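Long-range contacts in uncharacterized protein (Synechococcus sp. WH 8102, PDB 4DCI), which is of unknown function but belongs to the YlqD family and joins a long helical hairpin, predicted as coiled coil, to a small beta-sheet: residues Val21-Trp26 against Val139-Ile144; Thr25-Ala30 against Ala101-Leu106. All coordinates share one frame; numbering follows the deposited sequence.

Interaction 1 (Val21-Trp26 against Val139-Ile144)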
loop_
_atom_site.group_PDB
_atom_site.type_symbol
_atom_site.label_atom_id
_atom_site.label_comp_id
_atom_site.label_asym_id
_atom_site.label_seq_id
_atom_site.Cartn_x
_atom_site.Cartn_y
_atom_site.Cartn_z
ATOM N N VAL B 21 -24.814 -16.879 13.868
ATOM C CA VAL B 21 -26.112 -17.125 14.474
ATOM C C VAL B 21 -26.269 -16.086 15.578
ATOM O O VAL B 21 -25.338 -15.865 16.371
ATOM C CB VAL B 21 -26.208 -18.551 15.061
ATOM C CG1 VAL B 21 -27.575 -18.796 15.679
ATOM C CG2 VAL B 21 -25.960 -19.591 13.987
ATOM N N VAL B 22 -27.426 -15.428 15.622
ATOM C CA VAL B 22 -27.645 -14.422 16.658
ATOM C C VAL B 22 -27.827 -15.073 18.036
ATOM O O VAL B 22 -28.795 -15.810 18.282
ATOM C CB VAL B 22 -28.802 -13.450 16.336
ATOM C CG1 VAL B 22 -28.927 -12.409 17.445
ATOM C CG2 VAL B 22 -28.571 -12.753 15.002
ATOM N N THR B 23 -26.855 -14.813 18.907
ATOM C CA THR B 23 -26.892 -15.235 20.299
ATOM C C THR B 23 -26.779 -13.985 21.146
ATOM O O THR B 23 -26.347 -12.943 20.650
ATOM C CB THR B 23 -25.705 -16.140 20.675
ATOM O OG1 THR B 23 -24.495 -15.370 20.686
ATOM C CG2 THR B 23 -25.570 -17.316 19.721
ATOM N N PRO B 24 -27.143 -14.078 22.435
ATOM C CA PRO B 24 -27.002 -12.909 23.291
ATOM C C PRO B 24 -25.536 -12.491 23.429
ATOM O O PRO B 24 -25.231 -11.307 23.320
ATOM C CB PRO B 24 -27.566 -13.387 24.636
ATOM C CG PRO B 24 -28.416 -14.570 24.304
ATOM C CD PRO B 24 -27.691 -15.231 23.173
ATOM N N THR B 25 -24.636 -13.449 23.638
ATOM C CA THR B 25 -23.210 -13.141 23.715
ATOM C C THR B 25 -22.804 -12.346 22.492
ATOM O O THR B 25 -22.061 -11.375 22.592
ATOM C CB THR B 25 -22.341 -14.408 23.795
ATOM O OG1 THR B 25 -22.505 -15.021 25.079
ATOM C CG2 THR B 25 -20.867 -14.072 23.599
ATOM N N TRP B 26 -23.322 -12.749 21.340
ATOM C CA TRP B 26 -22.931 -12.128 20.089
ATOM C C TRP B 26 -23.418 -10.715 19.973
ATOM O O TRP B 26 -22.666 -9.835 19.554
ATOM C CB TRP B 26 -23.399 -12.963 18.907
ATOM C CG TRP B 26 -22.977 -12.376 17.589
ATOM C CD1 TRP B 26 -21.780 -12.585 16.906
ATOM C CD2 TRP B 26 -23.736 -11.438 16.755
ATOM N NE1 TRP B 26 -21.755 -11.868 15.737
ATOM C CE2 TRP B 26 -22.896 -11.157 15.587
ATOM C CE3 TRP B 26 -24.981 -10.829 16.853
ATOM C CZ2 TRP B 26 -23.308 -10.306 14.574
ATOM C CZ3 TRP B 26 -25.386 -9.971 15.823
ATOM C CH2 TRP B 26 -24.567 -9.716 14.713
ATOM N N VAL B 139 -21.374 -19.599 12.057
ATOM C CA VAL B 139 -20.798 -19.651 13.401
ATOM C C VAL B 139 -21.847 -19.348 14.476
ATOM O O VAL B 139 -22.661 -18.426 14.333
ATOM C CB VAL B 139 -19.611 -18.666 13.554
ATOM C CG1 VAL B 139 -19.225 -18.515 15.015
ATOM C CG2 VAL B 139 -18.412 -19.139 12.753
ATOM N N ARG B 140 -21.813 -20.137 15.546
ATOM C CA ARG B 140 -22.636 -19.902 16.718
ATOM C C ARG B 140 -21.717 -19.876 17.928
ATOM O O ARG B 140 -21.102 -20.890 18.278
ATOM C CB ARG B 140 -23.673 -21.005 16.859
ATOM C CG ARG B 140 -24.788 -20.680 17.823
ATOM C CD ARG B 140 -25.604 -21.920 18.143
ATOM N NE ARG B 140 -26.252 -21.763 19.440
ATOM C CZ ARG B 140 -27.461 -21.243 19.615
ATOM N NH1 ARG B 140 -28.178 -20.843 18.566
ATOM N NH2 ARG B 140 -27.955 -21.130 20.841
ATOM N N ASP B 141 -21.610 -18.702 18.545
ATOM C CA ASP B 141 -20.710 -18.490 19.679
ATOM C C ASP B 141 -19.347 -19.119 19.443
ATOM O O ASP B 141 -18.841 -19.859 20.283
ATOM C CB ASP B 141 -21.324 -19.029 20.978
ATOM C CG ASP B 141 -22.414 -18.130 21.527
ATOM O OD1 ASP B 141 -22.441 -16.923 21.177
ATOM O OD2 ASP B 141 -23.242 -18.634 22.319
ATOM N N GLY B 142 -18.772 -18.839 18.281
ATOM C CA GLY B 142 -17.438 -19.325 17.951
ATOM C C GLY B 142 -17.348 -20.730 17.375
ATOM O O GLY B 142 -16.258 -21.170 16.997
ATOM N N VAL B 143 -18.471 -21.440 17.293
ATOM C CA VAL B 143 -18.439 -22.833 16.836
ATOM C C VAL B 143 -19.040 -23.010 15.452
ATOM O O VAL B 143 -20.120 -22.485 15.180
ATOM C CB VAL B 143 -19.155 -23.769 17.823
ATOM C CG1 VAL B 143 -19.066 -25.210 17.342
ATOM C CG2 VAL B 143 -18.546 -23.633 19.211
ATOM N N ILE B 144 -18.354 -23.759 14.588
ATOM C CA ILE B 144 -18.856 -23.966 13.227
ATOM C C ILE B 144 -20.120 -24.824 13.174
ATOM O O ILE B 144 -20.068 -26.058 13.280
ATOM C CB ILE B 144 -17.819 -24.566 12.256
ATOM C CG1 ILE B 144 -16.439 -23.907 12.422
ATOM C CG2 ILE B 144 -18.374 -24.506 10.837
ATOM C CD1 ILE B 144 -16.177 -22.706 11.554
#
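Thr23 and Asp141 form the polar link across this contact: the hydroxyl OG1 of Thr23 donates to OD1 of Asp141 at 2.6 Å, meeting the carboxylate on its syn side, 28° out of its plane. The same hydroxyl accepts from the backbone N of Trp26, which lies 2.9 Å from OG1, so Thr23 is the N-cap of helix 24-60. OG1 sits between the backbone N and the carbonyl carbon (chi1 70°), which places it for both partners. An alanine in place of Thr23 would probably leave Asp141 OD1 without its donor and the Trp26 N-H without its cap. A nearly straight backbone bond, Val21 N to Val139 O at 2.7 Å, joins the ends of the two neighbouring strands. Packing surrounds these bonds. The extended Arg140 side chain crosses that of Val21 obliquely; its CG lies 3.9 Å from Thr23 CG2, and that methyl also lies over one face of the guanidinium. Val21 reaches the same chain with CB and both methyls, CG1 standing 3.6 Å from Arg140 NH1. The charged end of Arg140 has its partner elsewhere, in a salt bridge with Asp109. Arg140 to Val143 form a type I' turn, closed by paired backbone bonds between its end residues. The arrangement is a beta-hairpin with a two-residue loop, whose Asp141 holds the N-cap residue of the helix that follows strand 10-21.

Interaction 2 (Thr25-Ala30 against Ala101-Leu106)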
loop_
_atom_site.group_PDB
_atom_site.type_symbol
_atom_site.label_atom_id
_atom_site.label_comp_id
_atom_site.label_asym_id
_atom_site.label_seq_id
_atom_site.Cartn_x
_atom_site.Cartn_y
_atom_site.Cartn_z
ATOM N N THR B 25 -24.636 -13.449 23.638
ATOM C CA THR B 25 -23.210 -13.141 23.715
ATOM C C THR B 25 -22.804 -12.346 22.492
ATOM O O THR B 25 -22.061 -11.375 22.592
ATOM C CB THR B 25 -22.341 -14.408 23.795
ATOM O OG1 THR B 25 -22.505 -15.021 25.079
ATOM C CG2 THR B 25 -20.867 -14.072 23.599
ATOM N N TRP B 26 -23.322 -12.749 21.340
ATOM C CA TRP B 26 -22.931 -12.128 20.089
ATOM C C TRP B 26 -23.418 -10.715 19.973
ATOM O O TRP B 26 -22.666 -9.835 19.554
ATOM C CB TRP B 26 -23.399 -12.963 18.907
ATOM C CG TRP B 26 -22.977 -12.376 17.589
ATOM C CD1 TRP B 26 -21.780 -12.585 16.906
ATOM C CD2 TRP B 26 -23.736 -11.438 16.755
ATOM N NE1 TRP B 26 -21.755 -11.868 15.737
ATOM C CE2 TRP B 26 -22.896 -11.157 15.587
ATOM C CE3 TRP B 26 -24.981 -10.829 16.853
ATOM C CZ2 TRP B 26 -23.308 -10.306 14.574
ATOM C CZ3 TRP B 26 -25.386 -9.971 15.823
ATOM C CH2 TRP B 26 -24.567 -9.716 14.713
ATOM N N LYS B 27 -24.676 -10.489 20.349
ATOM C CA LYS B 27 -25.285 -9.158 20.286
ATOM C C LYS B 27 -24.517 -8.112 21.110
ATOM O O LYS B 27 -24.264 -7.017 20.617
ATOM C CB LYS B 27 -26.763 -9.212 20.689
ATOM C CG LYS B 27 -27.500 -7.896 20.491
ATOM C CD LYS B 27 -28.742 -7.779 21.368
ATOM C CE LYS B 27 -29.963 -8.414 20.718
ATOM N NZ LYS B 27 -30.281 -7.831 19.383
ATOM N N GLU B 28 -24.142 -8.453 22.343
ATOM C CA GLU B 28 -23.353 -7.555 23.194
ATOM C C GLU B 28 -22.091 -7.147 22.469
ATOM O O GLU B 28 -21.866 -5.960 22.234
ATOM C CB GLU B 28 -22.955 -8.227 24.509
ATOM C CG GLU B 28 -24.074 -8.407 25.520
ATOM C CD GLU B 28 -23.839 -9.602 26.430
ATOM O OE1 GLU B 28 -24.750 -9.943 27.221
ATOM O OE2 GLU B 28 -22.748 -10.212 26.353
ATOM N N GLU B 29 -21.281 -8.144 22.108
ATOM C CA GLU B 29 -20.018 -7.930 21.403
ATOM C C GLU B 29 -20.235 -7.010 20.204
ATOM O O GLU B 29 -19.451 -6.087 19.973
ATOM C CB GLU B 29 -19.412 -9.259 20.939
ATOM C CG GLU B 29 -19.467 -10.388 21.964
ATOM C CD GLU B 29 -18.141 -10.670 22.650
ATOM O OE1 GLU B 29 -17.513 -9.730 23.182
ATOM O OE2 GLU B 29 -17.732 -11.850 22.672
ATOM N N ALA B 30 -21.316 -7.256 19.464
ATOM C CA ALA B 30 -21.649 -6.470 18.277
ATOM C C ALA B 30 -21.850 -5.010 18.634
ATOM O O ALA B 30 -21.166 -4.142 18.099
ATOM C CB ALA B 30 -22.892 -7.023 17.594
ATOM N N ALA B 101 -28.809 0.383 14.843
ATOM C CA ALA B 101 -30.246 0.118 14.803
ATOM C C ALA B 101 -30.512 -1.291 14.266
ATOM O O ALA B 101 -31.271 -2.059 14.868
ATOM C CB ALA B 101 -30.961 1.163 13.964
ATOM N N GLN B 102 -29.855 -1.620 13.151
ATOM C CA GLN B 102 -29.966 -2.919 12.491
ATOM C C GLN B 102 -29.656 -4.064 13.462
ATOM O O GLN B 102 -30.387 -5.060 13.536
ATOM C CB GLN B 102 -29.020 -2.947 11.283
ATOM C CG GLN B 102 -29.048 -4.211 10.436
ATOM C CD GLN B 102 -27.853 -4.320 9.495
ATOM O OE1 GLN B 102 -27.382 -3.321 8.936
ATOM N NE2 GLN B 102 -27.357 -5.543 9.314
ATOM N N VAL B 103 -28.575 -3.903 14.217
ATOM C CA VAL B 103 -28.141 -4.912 15.167
ATOM C C VAL B 103 -29.154 -5.051 16.292
ATOM O O VAL B 103 -29.688 -6.129 16.508
ATOM C CB VAL B 103 -26.742 -4.592 15.712
ATOM C CG1 VAL B 103 -26.479 -5.325 17.022
ATOM C CG2 VAL B 103 -25.702 -4.948 14.663
ATOM N N ARG B 104 -29.432 -3.952 16.983
ATOM C CA ARG B 104 -30.386 -3.950 18.090
ATOM C C ARG B 104 -31.711 -4.601 17.722
ATOM O O ARG B 104 -32.296 -5.312 18.529
ATOM C CB ARG B 104 -30.627 -2.528 18.583
ATOM C CG ARG B 104 -29.434 -1.933 19.308
ATOM C CD ARG B 104 -29.662 -0.470 19.632
ATOM N NE ARG B 104 -28.562 0.060 20.426
ATOM C CZ ARG B 104 -28.436 1.331 20.776
ATOM N NH1 ARG B 104 -29.343 2.220 20.401
ATOM N NH2 ARG B 104 -27.398 1.715 21.502
ATOM N N GLU B 105 -32.162 -4.368 16.495
ATOM C CA GLU B 105 -33.434 -4.890 16.017
ATOM C C GLU B 105 -33.371 -6.372 15.588
ATOM O O GLU B 105 -34.297 -6.874 14.945
ATOM C CB GLU B 105 -33.917 -4.018 14.861
ATOM C CG GLU B 105 -35.414 -4.054 14.613
ATOM C CD GLU B 105 -35.761 -3.719 13.175
ATOM O OE1 GLU B 105 -34.896 -3.918 12.291
ATOM O OE2 GLU B 105 -36.898 -3.259 12.927
ATOM N N LEU B 106 -32.289 -7.069 15.944
ATOM C CA LEU B 106 -32.137 -8.496 15.615
ATOM C C LEU B 106 -32.672 -9.431 16.696
ATOM O O LEU B 106 -32.524 -9.164 17.892
ATOM C CB LEU B 106 -30.673 -8.855 15.345
ATOM C CG LEU B 106 -30.007 -8.467 14.023
ATOM C CD1 LEU B 106 -28.555 -8.922 14.047
ATOM C CD2 LEU B 106 -30.736 -9.053 12.819
#
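Lys27 reaches across to the C-terminal end of helix 69-104, while Trp26 and Ala30, on the same helix, turn apolar groups to Leu106 and Val103. The lysine chain leaves with CG anti to the backbone N (chi1 -173°), then bends at its last two torsions. Its ammonium thus meets main-chain carbonyls: NZ donates to Leu106 O at 3.0 Å, the donor tilted 26° from the carbonyl plane, and more weakly to Arg104 O at 3.3 Å. Both acceptors belong to the stretch where the helix ends, Glu105 being the first residue to leave helical geometry; the positive charge there would probably be favoured by the helix dipole. The indole meets Leu106 at its edge, near the ring plane, with CZ3 at 3.8 Å from Leu106 CD1. Ala30, one turn further on, sits over one face of the same ring, its CB 4.2 Å above the plane and offset toward the rim. That methyl also touches Val103 CG1 at 4.0 Å, linking the ring to the second helix. Arg104 leaves its backbone away from residues 25-30, yet its NE makes a long, weak ion pair with Glu31, further along helix 24-60. Helices 24-60 and 69-104 here come together at the open end of a long antiparallel helical hairpin, in the region predicted as coiled coil, with the lysine across the C-terminal end of one helix and a small apolar seam beside it.

In the fold
Both contacts start from the beginning of helix 24-60 and share Thr25 and Trp26, with centres about 11 Å apart. Interaction 1 is partly buried and ties the helix start to a hairpin turn of the beta-sheet through a hydroxyl-carboxylate bond made by the N-cap residue, beside a backbone bond between neighbouring strands; interaction 2 is a surface contact between two helices, where a lysine meets backbone carbonyls. They touch directly, Val22 CG2 lying 3.9 Å from Leu106 CD1, so the leucine that borders the indole also packs on the connection between strand and helix. Interaction 1 lies close to a second subunit, which meets Val139, Val143 and Ile144, whereas no other chain of the assembly touches interaction 2.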